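Local coordinates for putative acyl-[acyl-carrier-protein] desaturase DesA2 (Mycobacterium tuberculosis, PDB 1ZA0) that probably desaturates fatty acyl chains carried on acyl carrier protein, using a two-iron centre, in mycobacterial fatty acid biosynthesis, at residues 8-11 / 12-16; 176-179 / 180-183; 252-255 / 256-260; 222-225 / 226-229; 59-63 / 64-68. One frame throughout, in Å; residues are numbered along the deposited sequence.

Contact 1. Residues 8-11 / 12-16; sequences DALT and LELEP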
# COMPACT_ATOMS: atom_id res chain seq x y z
N ASP A 8 -0.58 27.36 9.99
CA ASP A 8 -1.57 27.25 11.12
C ASP A 8 -1.04 26.44 12.32
O ASP A 8 0.13 26.04 12.34
CB ASP A 8 -2.97 26.75 10.66
CG ASP A 8 -3.00 25.25 10.20
OD1 ASP A 8 -2.98 24.29 11.03
OD2 ASP A 8 -3.11 24.95 8.99
N ALA A 9 -1.89 26.22 13.32
CA ALA A 9 -1.43 25.81 14.65
C ALA A 9 -1.01 24.31 14.63
O ALA A 9 0.07 23.98 15.13
CB ALA A 9 -2.49 26.08 15.70
N LEU A 10 -1.83 23.45 14.02
CA LEU A 10 -1.50 22.02 13.82
C LEU A 10 -0.24 21.85 12.97
O LEU A 10 0.76 21.26 13.43
CB LEU A 10 -2.68 21.26 13.22
CG LEU A 10 -2.52 19.72 13.09
CD1 LEU A 10 -2.25 19.06 14.46
CD2 LEU A 10 -3.74 19.12 12.44
N THR A 11 -0.22 22.43 11.78
CA THR A 11 1.03 22.46 11.02
C THR A 11 2.26 22.88 11.87
O THR A 11 3.36 22.32 11.71
CB THR A 11 0.91 23.36 9.75
OG1 THR A 11 0.10 22.70 8.77
CG2 THR A 11 2.24 23.50 9.01
N LEU A 12 2.11 23.87 12.74
CA LEU A 12 3.28 24.31 13.51
C LEU A 12 3.63 23.27 14.63
O LEU A 12 4.76 23.03 14.90
CB LEU A 12 3.07 25.73 14.13
CG LEU A 12 3.22 26.99 13.21
CD1 LEU A 12 3.16 28.31 14.05
CD2 LEU A 12 4.51 26.95 12.36
N GLU A 13 2.62 22.68 15.23
CA GLU A 13 2.81 21.56 16.15
C GLU A 13 3.53 20.36 15.57
O GLU A 13 4.34 19.75 16.25
CB GLU A 13 1.47 21.16 16.68
CG GLU A 13 0.99 22.10 17.76
CD GLU A 13 1.69 21.86 19.09
OE1 GLU A 13 2.36 20.80 19.23
OE2 GLU A 13 1.54 22.72 20.00
N LEU A 14 3.26 20.06 14.28
CA LEU A 14 3.73 18.88 13.59
C LEU A 14 5.06 19.03 12.95
O LEU A 14 5.74 18.03 12.68
CB LEU A 14 2.71 18.41 12.54
CG LEU A 14 1.50 17.76 13.20
CD1 LEU A 14 0.37 17.51 12.22
CD2 LEU A 14 1.94 16.42 13.82
N GLU A 15 5.51 20.27 12.75
CA GLU A 15 6.72 20.45 11.98
C GLU A 15 7.95 19.82 12.60
O GLU A 15 8.74 19.24 11.87
CB GLU A 15 6.97 21.95 11.61
CG GLU A 15 7.96 22.13 10.46
CD GLU A 15 7.42 21.93 9.00
OE1 GLU A 15 6.26 21.47 8.74
OE2 GLU A 15 8.23 22.23 8.08
N PRO A 16 8.12 19.89 13.91
CA PRO A 16 9.27 19.25 14.54
C PRO A 16 9.19 17.70 14.39
O PRO A 16 10.24 17.05 14.29
CB PRO A 16 9.13 19.64 16.03
CG PRO A 16 8.17 20.76 16.04
CD PRO A 16 7.23 20.48 14.92
O HOH W 1 3.99 20.13 9.50
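Leu10 and Leu14 lie side by side and point the same way, one turn apart on the opening turns of helix 9-27. A methyl of Leu14, CD1, rests 3.7 Å from the branch point CG of Leu10. Different first torsions bring the two together. Leu10 sends CG away from its own N and along its carbonyl side (chi1 -174°), which carries it forward to the next turn, while Leu14 turns CG back beside its own N (chi1 -74°). Branched, apolar leucine suits both places, because this face of the helix lies on others of the helical core of this ferritin-like desaturase fold: Leu10 meets Val149 and Tyr206, and Leu14 meets Leu152 and His202. Leu12, by contrast, is exposed and folds back over the first turn, with its CG 3.3 Å from Asp8 O, the same oxygen that accepts the bond from Leu12 N (3.0 Å). Asp8 also reaches forward, its OD1 taking a weak bond from Thr11 N at 3.4 Å. Glu13 leans against the turn before through its aliphatic part, CG lying 3.4 Å from Ala9 O, and its OE1 is hydrogen-bonded to His202 of helix 176-206. Leu14 N keeps its regular bond to Leu10 O; Thr11 O receives weak bonds from Leu14 N and Glu15 N, and a water donates to it and also to Glu15 OE1, 2.7 Å from the latter. The other carboxylate oxygen of Glu15 accepts from Trp95 N. Pro16 follows, and its ring nitrogen, which has no hydrogen, goes with a kink in the helix.

Contact 2. Residues 176-179 / 180-183; sequences PILA and GLID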
# COMPACT_ATOMS: atom_id res chain seq x y z
N PRO A 176 11.32 -15.91 -7.30
CA PRO A 176 12.23 -15.08 -6.52
C PRO A 176 12.38 -13.59 -6.93
O PRO A 176 12.53 -12.81 -6.02
CB PRO A 176 13.55 -15.79 -6.70
CG PRO A 176 13.41 -16.44 -8.15
CD PRO A 176 12.04 -17.05 -7.97
N ILE A 177 12.43 -13.25 -8.22
CA ILE A 177 12.42 -11.86 -8.68
C ILE A 177 11.23 -11.11 -8.12
O ILE A 177 11.42 -10.14 -7.42
CB ILE A 177 12.44 -11.76 -10.21
CG1 ILE A 177 13.63 -12.54 -10.80
CG2 ILE A 177 12.56 -10.29 -10.63
CD1 ILE A 177 14.85 -12.31 -10.06
N LEU A 178 10.02 -11.62 -8.34
CA LEU A 178 8.80 -11.01 -7.84
C LEU A 178 8.70 -10.97 -6.33
O LEU A 178 8.22 -9.96 -5.74
CB LEU A 178 7.56 -11.60 -8.45
CG LEU A 178 6.21 -10.88 -8.10
CD1 LEU A 178 6.00 -9.48 -8.63
CD2 LEU A 178 4.98 -11.68 -8.54
N ALA A 179 9.20 -12.03 -5.69
CA ALA A 179 9.22 -12.08 -4.25
C ALA A 179 10.09 -10.93 -3.73
O ALA A 179 9.70 -10.27 -2.80
CB ALA A 179 9.72 -13.43 -3.75
N GLY A 180 11.25 -10.72 -4.32
CA GLY A 180 12.13 -9.62 -4.02
C GLY A 180 11.51 -8.24 -4.17
O GLY A 180 11.65 -7.37 -3.31
N LEU A 181 10.79 -8.08 -5.25
CA LEU A 181 10.10 -6.83 -5.58
C LEU A 181 9.03 -6.51 -4.54
O LEU A 181 8.98 -5.39 -3.98
CB LEU A 181 9.47 -6.96 -6.97
CG LEU A 181 8.87 -5.68 -7.60
CD1 LEU A 181 8.63 -5.99 -9.07
CD2 LEU A 181 7.59 -5.31 -6.99
N ILE A 182 8.14 -7.48 -4.27
CA ILE A 182 7.10 -7.27 -3.32
C ILE A 182 7.65 -7.06 -1.89
O ILE A 182 7.11 -6.27 -1.13
CB ILE A 182 6.03 -8.37 -3.33
CG1 ILE A 182 5.39 -8.54 -4.73
CG2 ILE A 182 4.94 -8.04 -2.33
CD1 ILE A 182 4.62 -7.25 -5.27
N ASP A 183 8.69 -7.79 -1.54
CA ASP A 183 9.34 -7.57 -0.25
C ASP A 183 9.91 -6.12 -0.14
O ASP A 183 9.81 -5.53 0.93
CB ASP A 183 10.45 -8.58 -0.12
CG ASP A 183 11.31 -8.36 1.07
OD1 ASP A 183 10.88 -8.76 2.18
OD2 ASP A 183 12.42 -7.85 0.95
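The flat groups between Pro176-Ala179 and Gly180-Asp183 are peptide carbonyls, and they receive their donors differently. Leu181 N lies in the carbonyl plane of Ile177, 3.1 Å from Ile177 O, whereas Gly180 N stands 33° out of the carbonyl plane of Pro176, 3.0 Å from Pro176 O. The bond from Ile182 N to Leu178 O is nearly straight (175°), and Asp183 N completes the series by binding Ala179 O. On the inward side, Leu178 and Ile182 run alongside each other in the same direction. Leu178 CD1 touches Ile182 CG1 at 4.1 Å, and more loosely Leu181 CD1 at 4.4 Å. With Ile182 CG1 beside its own backbone N (chi1 -57°), that branch also lies 3.3 Å from Leu178 O. Bulky aliphatic residues suit this buried stripe, which packs on Tyr117, Ala113 and Leu114 of helix 95-121, while Ile182 also reaches Cys166 and Leu169 of helix 148-172. Small Ala179 and Gly180 lie on a partly exposed side. Proline is at home in the first turn, where its nitrogen needs no carbonyl partner. Glu175, just before, accepts from Ile177 N and Leu178 N, and Asp183 turns its OD2 to Arg187 in a salt bridge. The pair of Leu178 and Ile182 forms part of the inward apolar face of helix 176-206, which further along supplies Glu189 and His192 to the metal site of this ferritin-like four-helix bundle.

Contact 3. Residues 252-255 / 256-260; sequences QLIS and DRITA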
# COMPACT_ATOMS: atom_id res chain seq x y z
N GLN A 252 -8.25 -7.59 12.21
CA GLN A 252 -7.09 -7.68 13.08
C GLN A 252 -6.15 -6.44 13.00
O GLN A 252 -5.73 -5.95 14.05
CB GLN A 252 -6.25 -8.94 12.81
CG GLN A 252 -5.33 -9.35 13.96
CD GLN A 252 -6.09 -9.41 15.31
OE1 GLN A 252 -7.01 -10.21 15.44
NE2 GLN A 252 -5.72 -8.54 16.29
N LEU A 253 -5.79 -5.96 11.81
CA LEU A 253 -4.79 -4.85 11.74
C LEU A 253 -5.39 -3.57 12.35
O LEU A 253 -4.67 -2.79 12.92
CB LEU A 253 -4.23 -4.57 10.33
CG LEU A 253 -5.13 -3.98 9.27
CD1 LEU A 253 -5.16 -2.45 9.34
CD2 LEU A 253 -4.69 -4.44 7.86
N ILE A 254 -6.69 -3.38 12.21
CA ILE A 254 -7.33 -2.24 12.83
C ILE A 254 -7.19 -2.28 14.38
O ILE A 254 -6.88 -1.30 14.99
CB ILE A 254 -8.79 -2.12 12.48
CG1 ILE A 254 -9.00 -1.73 11.03
CG2 ILE A 254 -9.47 -1.01 13.37
CD1 ILE A 254 -10.44 -2.09 10.50
N SER A 255 -7.49 -3.43 14.97
CA SER A 255 -7.23 -3.69 16.39
C SER A 255 -5.77 -3.47 16.78
O SER A 255 -5.50 -2.79 17.75
CB SER A 255 -7.62 -5.13 16.73
OG SER A 255 -7.46 -5.41 18.09
N ASP A 256 -4.83 -4.03 16.04
CA ASP A 256 -3.42 -3.81 16.30
C ASP A 256 -2.98 -2.34 16.20
O ASP A 256 -2.12 -1.92 16.94
CB ASP A 256 -2.53 -4.62 15.36
CG ASP A 256 -2.79 -6.13 15.38
OD1 ASP A 256 -3.33 -6.67 16.37
OD2 ASP A 256 -2.45 -6.84 14.39
N ARG A 257 -3.53 -1.58 15.27
CA ARG A 257 -3.10 -0.21 15.09
C ARG A 257 -3.61 0.63 16.28
O ARG A 257 -2.90 1.48 16.81
CB ARG A 257 -3.63 0.31 13.76
CG ARG A 257 -3.30 1.72 13.43
CD ARG A 257 -1.86 1.93 13.28
NE ARG A 257 -1.27 2.42 14.52
CZ ARG A 257 0.01 2.53 14.71
NH1 ARG A 257 0.87 2.19 13.74
NH2 ARG A 257 0.46 3.03 15.85
N ILE A 258 -4.83 0.38 16.69
CA ILE A 258 -5.42 1.10 17.86
C ILE A 258 -4.59 0.80 19.10
O ILE A 258 -4.23 1.71 19.83
CB ILE A 258 -6.89 0.65 18.03
CG1 ILE A 258 -7.72 1.27 16.94
CG2 ILE A 258 -7.45 1.05 19.44
CD1 ILE A 258 -9.06 0.68 16.77
N THR A 259 -4.26 -0.48 19.27
CA THR A 259 -3.47 -0.98 20.37
C THR A 259 -2.09 -0.34 20.39
O THR A 259 -1.63 0.11 21.45
CB THR A 259 -3.40 -2.56 20.30
OG1 THR A 259 -4.73 -3.12 20.41
CG2 THR A 259 -2.59 -3.19 21.44
N ALA A 260 -1.44 -0.26 19.22
CA ALA A 260 -0.11 0.29 19.09
C ALA A 260 -0.08 1.81 19.43
O ALA A 260 0.97 2.31 19.77
CB ALA A 260 0.43 0.05 17.68
O HOH W 2 -4.89 -6.04 18.65
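This is an i to i+4 contact along helix 247-260, near the C-terminal end of the modelled chain, with a polar pair on one side and an apolar pair on another. Gln252 and Asp256 carry the polar side. Gln252 NE2 gives Asp256 OD1 a fairly straight bond of 3.0 Å (164°); the oxygen lies in the plane of the amide, but the amide nitrogen comes to it from above the carboxylate plane. The bend in Gln252 at chi2 (50°) curls the chain round so that its amide faces the next turn. The same OD1 accepts from a water 2.8 Å away, which also binds Ser255 OG. Serine suits this buried spot because its short hydroxyl takes a bond from Thr274 N as well, tying the C-terminal tail to the helix; Gln252 NE2 adds a bond to Thr274 OG1. In this ferritin-like fold the helix packs beside the metal-bearing bundle: Arg257 makes a salt bridge to Glu193 of helix 176-206, and Leu253 touches Cys161 of helix 148-172; just past the helix, Trp261 gives Arg257 a cation-pi partner. The apolar pair, Ile254 and Ile258, lies side by side with both chains pointing one way, Ile254 CG2 against Ile258 CD1 at 3.8 Å. Beta-branched isoleucines fill the seam to helix 208-221, with Ile254 on Ala219 and Ile258 on Ile215. Thr259 grips Ser255 O twice. Its N-H and its hydroxyl reach the oxygen from opposite faces of the carbonyl plane, OG1 at 2.8 Å and N at 3.0 Å. That hydroxyl is brought round by a torsion of -61°, which sets it beside its own backbone N.

Contact 4. Residues 222-225 / 226-229; sequences LDVL and GADI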
# COMPACT_ATOMS: atom_id res chain seq x y z
N LEU A 222 -13.44 1.67 7.31
CA LEU A 222 -12.35 1.18 6.44
C LEU A 222 -12.79 -0.06 5.70
O LEU A 222 -13.37 -0.95 6.30
CB LEU A 222 -11.12 0.75 7.25
CG LEU A 222 -10.04 1.80 7.32
CD1 LEU A 222 -9.15 1.51 8.56
CD2 LEU A 222 -9.24 1.79 6.06
N ASP A 223 -12.46 -0.17 4.43
CA ASP A 223 -12.81 -1.41 3.67
C ASP A 223 -11.52 -2.11 3.21
O ASP A 223 -10.45 -1.59 3.37
CB ASP A 223 -13.72 -1.07 2.48
CG ASP A 223 -14.82 -2.18 2.19
OD1 ASP A 223 -14.64 -3.39 2.50
OD2 ASP A 223 -15.88 -1.91 1.60
N VAL A 224 -11.62 -3.30 2.65
CA VAL A 224 -10.42 -3.97 2.17
C VAL A 224 -9.82 -3.23 0.98
O VAL A 224 -10.51 -2.50 0.25
CB VAL A 224 -10.66 -5.47 1.80
CG1 VAL A 224 -11.37 -6.21 2.94
CG2 VAL A 224 -11.42 -5.60 0.54
N LEU A 225 -8.53 -3.40 0.79
CA LEU A 225 -7.86 -2.75 -0.33
C LEU A 225 -8.50 -3.17 -1.65
O LEU A 225 -8.67 -4.35 -1.95
CB LEU A 225 -6.35 -3.03 -0.32
CG LEU A 225 -5.59 -2.40 0.83
CD1 LEU A 225 -4.16 -2.97 0.74
CD2 LEU A 225 -5.55 -0.90 0.80
N GLY A 226 -8.89 -2.18 -2.45
CA GLY A 226 -9.43 -2.47 -3.79
C GLY A 226 -10.95 -2.63 -3.85
O GLY A 226 -11.49 -2.89 -4.93
N ALA A 227 -11.61 -2.48 -2.71
CA ALA A 227 -13.08 -2.45 -2.59
C ALA A 227 -13.81 -1.44 -3.52
O ALA A 227 -14.95 -1.64 -3.87
CB ALA A 227 -13.44 -2.13 -1.13
N ASP A 228 -13.12 -0.37 -3.89
CA ASP A 228 -13.60 0.68 -4.80
C ASP A 228 -13.31 0.37 -6.30
O ASP A 228 -13.72 1.15 -7.17
CB ASP A 228 -12.94 2.04 -4.44
CG ASP A 228 -11.35 2.02 -4.56
OD1 ASP A 228 -10.67 1.02 -4.11
OD2 ASP A 228 -10.70 2.95 -5.10
N ILE A 229 -12.64 -0.74 -6.60
CA ILE A 229 -12.33 -1.07 -7.99
C ILE A 229 -13.50 -1.81 -8.65
O ILE A 229 -13.89 -2.91 -8.27
CB ILE A 229 -11.01 -1.87 -8.16
CG1 ILE A 229 -9.81 -1.17 -7.47
CG2 ILE A 229 -10.71 -2.07 -9.67
CD1 ILE A 229 -8.67 -2.13 -7.18
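Leu225 and Gly226 are the two central residues, and Ala227 the last, of a type II beta turn from Val224 to Ala227, which closes with a bond from Ala227 N to Val224 O at 3.2 Å. The donor comes from above the Val224 carbonyl plane, not along it. Gly226 holds the third position with phi +92°, where a beta carbon would be pressed against the carbonyl oxygen of Leu225, so glycine suits the place. A type I turn starts at once, from Gly226 to Ile229, closed by Ile229 N on Gly226 O at 3.0 Å, and the two turns in succession redirect the chain in the loop between helices 208-221 and 233-241. Ala227 directs its methyl back at the first segment. CB lies 3.3 Å from Val224 O and meets Val224 CG2 at 4.3 Å, while the carboxylate of Asp223 leans on it with CG at 3.6 Å; a small side chain fits between these neighbours. Leu225 turns its branches the other way, into the core. With CG set beside its own N (chi1 -67°), it packs on Tyr158, Cys161 and Phe165 of helix 148-172 and on Leu75 of helix 63-77. Its side chain is about 9 Å from the bound manganese ion, on the side facing the metal-bearing bundle. Asp223 bends over its own backbone, where OD1, met on the anti side, takes a bond of 3.0 Å from Val224 N.

Contact 5. Residues 59-63 / 64-68; sequences STLPR and TITDA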
# COMPACT_ATOMS: atom_id res chain seq x y z
N SER A 59 1.39 -16.92 -19.15
CA SER A 59 1.32 -16.70 -17.70
C SER A 59 1.58 -18.00 -16.96
O SER A 59 0.94 -19.00 -17.21
CB SER A 59 -0.06 -16.18 -17.29
N THR A 60 2.53 -18.01 -16.05
CA THR A 60 2.76 -19.19 -15.24
C THR A 60 2.49 -19.01 -13.73
O THR A 60 2.34 -20.00 -13.04
CB THR A 60 4.13 -19.63 -15.46
OG1 THR A 60 5.04 -18.55 -15.23
CG2 THR A 60 4.27 -19.97 -16.96
N LEU A 61 2.37 -17.76 -13.25
CA LEU A 61 2.18 -17.53 -11.83
C LEU A 61 0.77 -17.92 -11.45
O LEU A 61 -0.14 -17.79 -12.25
CB LEU A 61 2.40 -16.07 -11.43
CG LEU A 61 3.84 -15.52 -11.39
CD1 LEU A 61 3.87 -13.99 -11.39
CD2 LEU A 61 4.62 -16.03 -10.17
N PRO A 62 0.56 -18.37 -10.20
CA PRO A 62 -0.79 -18.59 -9.70
C PRO A 62 -1.71 -17.33 -9.82
O PRO A 62 -1.23 -16.20 -9.61
CB PRO A 62 -0.56 -18.94 -8.22
CG PRO A 62 0.84 -19.43 -8.15
CD PRO A 62 1.59 -18.62 -9.18
N ARG A 63 -2.99 -17.53 -10.13
CA ARG A 63 -3.88 -16.41 -10.35
C ARG A 63 -4.04 -15.60 -9.07
O ARG A 63 -4.29 -14.41 -9.15
CB ARG A 63 -5.27 -16.86 -10.91
CG ARG A 63 -5.20 -17.23 -12.44
CD ARG A 63 -4.46 -16.17 -13.39
NE ARG A 63 -2.98 -16.32 -13.41
CZ ARG A 63 -2.12 -15.56 -14.08
NH1 ARG A 63 -0.82 -15.85 -14.04
NH2 ARG A 63 -2.53 -14.51 -14.82
N THR A 64 -3.89 -16.21 -7.90
CA THR A 64 -3.99 -15.42 -6.66
C THR A 64 -2.93 -14.33 -6.61
O THR A 64 -3.23 -13.20 -6.17
CB THR A 64 -3.86 -16.24 -5.39
OG1 THR A 64 -2.65 -17.02 -5.43
CG2 THR A 64 -5.05 -17.26 -5.28
N ILE A 65 -1.73 -14.69 -7.04
CA ILE A 65 -0.59 -13.83 -6.99
C ILE A 65 -0.76 -12.67 -7.97
O ILE A 65 -0.54 -11.50 -7.59
CB ILE A 65 0.72 -14.60 -7.24
CG1 ILE A 65 0.96 -15.67 -6.15
CG2 ILE A 65 1.86 -13.61 -7.38
CD1 ILE A 65 0.86 -15.17 -4.77
N THR A 66 -1.16 -12.98 -9.21
CA THR A 66 -1.38 -11.91 -10.22
C THR A 66 -2.60 -11.02 -9.92
O THR A 66 -2.55 -9.82 -10.15
CB THR A 66 -1.49 -12.51 -11.68
OG1 THR A 66 -2.52 -13.48 -11.74
CG2 THR A 66 -0.25 -13.26 -12.06
N ASP A 67 -3.68 -11.58 -9.37
CA ASP A 67 -4.78 -10.77 -8.95
C ASP A 67 -4.32 -9.76 -7.89
O ASP A 67 -4.66 -8.57 -7.96
CB ASP A 67 -5.90 -11.59 -8.31
CG ASP A 67 -6.71 -12.45 -9.32
OD1 ASP A 67 -6.55 -12.30 -10.55
OD2 ASP A 67 -7.53 -13.30 -8.89
N ALA A 68 -3.58 -10.24 -6.89
CA ALA A 68 -3.04 -9.37 -5.81
C ALA A 68 -2.17 -8.24 -6.42
O ALA A 68 -2.26 -7.07 -6.00
CB ALA A 68 -2.27 -10.17 -4.84
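Asp67 N bonds to Arg63 O at 2.9 Å, and Thr66 N to Pro62 O at 3.2 Å, the first regular bonds of helix 63-77; Ile65 N makes a second, weak hydrogen bond to Pro62 O. Pro62 sits at the N-cap, where a proline needs no N-H and its carbonyl starts the first turn. Arg63 then folds back on the approach to the helix: NH1 gives a strong bond to Leu61 O at 2.7 Å, which lies in the guanidinium plane, while NE adds a weak one, and NH2 bonds to Glu123 O. Bends at chi2 and chi3 lay the group across Thr66. The hydroxyl OG1 of Thr66 stands 3.1 Å above the guanidinium plane, over its centre, and Thr66 CG2 touches NH1 at 3.3 Å. OG1 takes the crowded position between its own N and carbonyl carbon (chi1 56°). Asp67 keeps its carboxylate near Arg63 O, CG at 3.1 Å, and OD2 accepts from Asn238. Further out the packing is apolar: Leu61 CB meets Thr66 CG2 at 3.9 Å, and Pro62 CB meets Ile65 CG1 at 4.2 Å. The start of helix 63-77 is thus lodged among others of this ferritin-like fold: Asp67 and Ala68 lie on Val239 of helix 233-241, Ile65 on Leu169 of helix 148-172, and Leu61, in the loop just before, on Leu178 of helix 176-206.

Overall arrangement
From the N terminus, contact 1 lies within the first turns of helix 9-27, contact 5 leads into helix 63-77, contact 2 begins helix 176-206, contact 4 forms two consecutive turns after helix 208-221, and contact 3 sits on helix 247-260. Each joins two directly successive segments, so they run in series; none nests in or crosses another, and only contact 4 closes turns within a loop. Contacts 2 and 5 touch, Leu178 CD2 lying 3.8 Å from Leu61 CD1 and from Ile65 CG2, which ties helix 63-77 and the loop before it to helix 176-206. Contacts 3 and 4 meet through Ile254 and Leu222. Contact 1 stands apart, about 44 Å from contact 5, centre to centre.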